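Local atomic coordinates of C-X-C motif chemokine 13 (Homo sapiens, PDB entry 7JNY), a protein that attracts B lymphocytes as a secreted CXC chemokine that binds the receptor CXCR5. Residues A[28-33]-A[42-47]. Residues are numbered along the deposited sequence; the frame is centred on the assembly and turned at random.
Sequences DRIQIL and KEIIVW
The indole of Trp47 is engaged by two polar side chains of the neighbouring strand, Arg29 over one face and Gln31 at its nitrogen edge. Arg29 CZ stands 4.0 Å from the centroid of the six-membered ring, almost on its normal, a cation-pi contact. The Arg29 chain bends at chi3 (-97°), the torsion that sets CZ over the ring. Guanidinium and ring planes are inclined by 43°, and NH2 comes lowest, toward the rim, 3.3 Å from Trp47 CZ3. From Trp47 NE1 a 3.0 Å hydrogen bond runs to Gln31 OE1, meeting the amide from above its plane. Glu4 of strand 2-5 ties both partners down, its OE2 in a salt bridge with Arg29 NH1 and its OE1 accepting from Gln31 NE2. An alanine in place of Trp47 would probably leave the Arg29 guanidinium without its aromatic platform and Gln31 OE1 without the indole donor.

Beneath this cluster the antiparallel backbones are laced through the hydrogen-bonded pairs Arg29-Trp47, Gln31-Ile45 and Leu33-Glu43. At one end Trp47 O accepts from Asp28 N at 2.8 Å and weakly from Arg29 N, the mark of a classic beta bulge. Farther along the face bearing Trp47, Leu33 CD1 meets Ile45 CD1 at 4.0 Å, and the Glu43 carboxylate takes the backbone N-H groups of Arg13 and Cys14. On the other face, Ile30 CG2 touches Ile44 CG2 at 3.8 Å; Ile30, Ile32 and Ile44 pack on helix 61-72. This hairpin supplies two strands of the three-stranded antiparallel Greek-key sheet, here extended by parallel strand 2-5, that with the C-terminal helix across it defines the chemokine fold.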
loop_
_atom_site.group_PDB
_atom_site.type_symbol
_atom_site.label_atom_id
_atom_site.label_comp_id
_atom_site.label_asym_id
_atom_site.label_seq_id
_atom_site.Cartn_x
_atom_site.Cartn_y
_atom_site.Cartn_z
ATOM N N ASP A 28 7.003 5.578 5.070
ATOM C CA ASP A 28 6.589 6.975 5.066
ATOM C C ASP A 28 5.224 7.139 4.418
ATOM O O ASP A 28 4.402 7.923 4.882
ATOM C CB ASP A 28 7.561 7.847 4.283
ATOM C CG ASP A 28 8.765 8.255 5.096
ATOM O OD1 ASP A 28 8.674 8.287 6.332
ATOM O OD2 ASP A 28 9.791 8.575 4.486
ATOM N N ARG A 29 4.984 6.451 3.304
ATOM C CA ARG A 29 3.706 6.539 2.621
ATOM C C ARG A 29 3.356 5.178 2.056
ATOM O O ARG A 29 4.247 4.434 1.616
ATOM C CB ARG A 29 3.706 7.467 1.415
ATOM C CG ARG A 29 4.001 8.914 1.574
ATOM C CD ARG A 29 3.507 9.553 0.269
ATOM N NE ARG A 29 4.608 9.722 -0.675
ATOM C CZ ARG A 29 4.489 10.197 -1.908
ATOM N NH1 ARG A 29 3.312 10.538 -2.411
ATOM N NH2 ARG A 29 5.577 10.337 -2.655
ATOM N N ILE A 30 2.057 4.918 1.941
ATOM C CA ILE A 30 1.561 3.771 1.180
ATOM C C ILE A 30 0.558 4.277 0.153
ATOM O O ILE A 30 -0.376 5.003 0.503
ATOM C CB ILE A 30 0.896 2.729 2.082
ATOM C CG1 ILE A 30 1.909 2.099 3.033
ATOM C CG2 ILE A 30 0.228 1.665 1.248
ATOM C CD1 ILE A 30 1.251 1.553 4.274
ATOM N N GLN A 31 0.719 3.870 -1.105
ATOM C CA GLN A 31 -0.155 4.322 -2.176
ATOM C C GLN A 31 -0.925 3.124 -2.690
ATOM O O GLN A 31 -0.322 2.115 -3.082
ATOM C CB GLN A 31 0.639 4.933 -3.320
ATOM C CG GLN A 31 1.423 6.157 -2.919
ATOM C CD GLN A 31 2.185 6.712 -4.081
ATOM O OE1 GLN A 31 2.782 5.961 -4.848
ATOM N NE2 GLN A 31 2.209 8.030 -4.206
ATOM N N ILE A 32 -2.240 3.219 -2.688
ATOM C CA ILE A 32 -3.087 2.131 -3.163
ATOM C C ILE A 32 -3.752 2.598 -4.440
ATOM O O ILE A 32 -4.401 3.657 -4.458
ATOM C CB ILE A 32 -4.128 1.720 -2.122
ATOM C CG1 ILE A 32 -3.402 1.225 -0.870
ATOM C CG2 ILE A 32 -5.001 0.606 -2.630
ATOM C CD1 ILE A 32 -4.326 0.697 0.135
ATOM N N LEU A 33 -3.596 1.805 -5.500
ATOM C CA LEU A 33 -4.275 2.065 -6.766
ATOM C C LEU A 33 -5.209 0.908 -7.057
ATOM O O LEU A 33 -4.762 -0.135 -7.571
ATOM C CB LEU A 33 -3.244 2.243 -7.872
ATOM C CG LEU A 33 -2.286 3.394 -7.577
ATOM C CD1 LEU A 33 -0.974 2.813 -7.145
ATOM C CD2 LEU A 33 -2.119 4.280 -8.799
ATOM N N LYS A 42 -4.857 -4.528 -8.717
ATOM C CA LYS A 42 -4.608 -3.557 -7.666
ATOM C C LYS A 42 -3.116 -3.445 -7.418
ATOM O O LYS A 42 -2.410 -4.452 -7.385
ATOM C CB LYS A 42 -5.311 -3.993 -6.387
ATOM C CG LYS A 42 -5.037 -3.146 -5.156
ATOM C CD LYS A 42 -6.035 -3.612 -4.119
ATOM C CE LYS A 42 -5.897 -2.874 -2.799
ATOM N NZ LYS A 42 -6.772 -3.577 -1.809
ATOM N N GLU A 43 -2.624 -2.218 -7.262
ATOM C CA GLU A 43 -1.213 -1.997 -6.982
ATOM C C GLU A 43 -1.096 -1.334 -5.612
ATOM O O GLU A 43 -1.986 -0.599 -5.186
ATOM C CB GLU A 43 -0.547 -1.150 -8.055
ATOM C CG GLU A 43 -0.576 -1.842 -9.433
ATOM C CD GLU A 43 0.297 -1.137 -10.462
ATOM O OE1 GLU A 43 0.159 0.095 -10.604
ATOM O OE2 GLU A 43 1.085 -1.807 -11.110
ATOM N N ILE A 44 -0.023 -1.654 -4.897
ATOM C CA ILE A 44 0.244 -1.078 -3.574
ATOM C C ILE A 44 1.712 -0.700 -3.581
ATOM O O ILE A 44 2.578 -1.573 -3.721
ATOM C CB ILE A 44 -0.063 -2.033 -2.415
ATOM C CG1 ILE A 44 -1.539 -2.471 -2.420
ATOM C CG2 ILE A 44 0.314 -1.346 -1.084
ATOM C CD1 ILE A 44 -1.995 -3.268 -1.180
ATOM N N ILE A 45 2.002 0.591 -3.469
ATOM C CA ILE A 45 3.372 1.085 -3.546
ATOM C C ILE A 45 3.767 1.641 -2.179
ATOM O O ILE A 45 3.087 2.522 -1.639
ATOM C CB ILE A 45 3.522 2.147 -4.634
ATOM C CG1 ILE A 45 3.049 1.546 -5.979
ATOM C CG2 ILE A 45 4.950 2.607 -4.704
ATOM C CD1 ILE A 45 2.991 2.538 -7.096
ATOM N N VAL A 46 4.851 1.135 -1.624
ATOM C CA VAL A 46 5.311 1.522 -0.282
ATOM C C VAL A 46 6.539 2.407 -0.404
ATOM O O VAL A 46 7.561 2.007 -0.992
ATOM C CB VAL A 46 5.616 0.292 0.583
ATOM C CG1 VAL A 46 6.184 0.736 1.945
ATOM C CG2 VAL A 46 4.368 -0.551 0.757
ATOM N N TRP A 47 6.451 3.609 0.166
ATOM C CA TRP A 47 7.568 4.553 0.172
ATOM C C TRP A 47 8.293 4.421 1.489
ATOM O O TRP A 47 7.755 4.800 2.535
ATOM C CB TRP A 47 7.087 5.983 -0.026
ATOM C CG TRP A 47 6.508 6.154 -1.343
ATOM C CD1 TRP A 47 5.435 5.488 -1.854
ATOM C CD2 TRP A 47 6.997 6.995 -2.373
ATOM N NE1 TRP A 47 5.198 5.901 -3.141
ATOM C CE2 TRP A 47 6.151 6.823 -3.485
ATOM C CE3 TRP A 47 8.066 7.896 -2.465
ATOM C CZ2 TRP A 47 6.338 7.520 -4.677
ATOM C CZ3 TRP A 47 8.250 8.587 -3.645
ATOM C CH2 TRP A 47 7.390 8.394 -4.738
#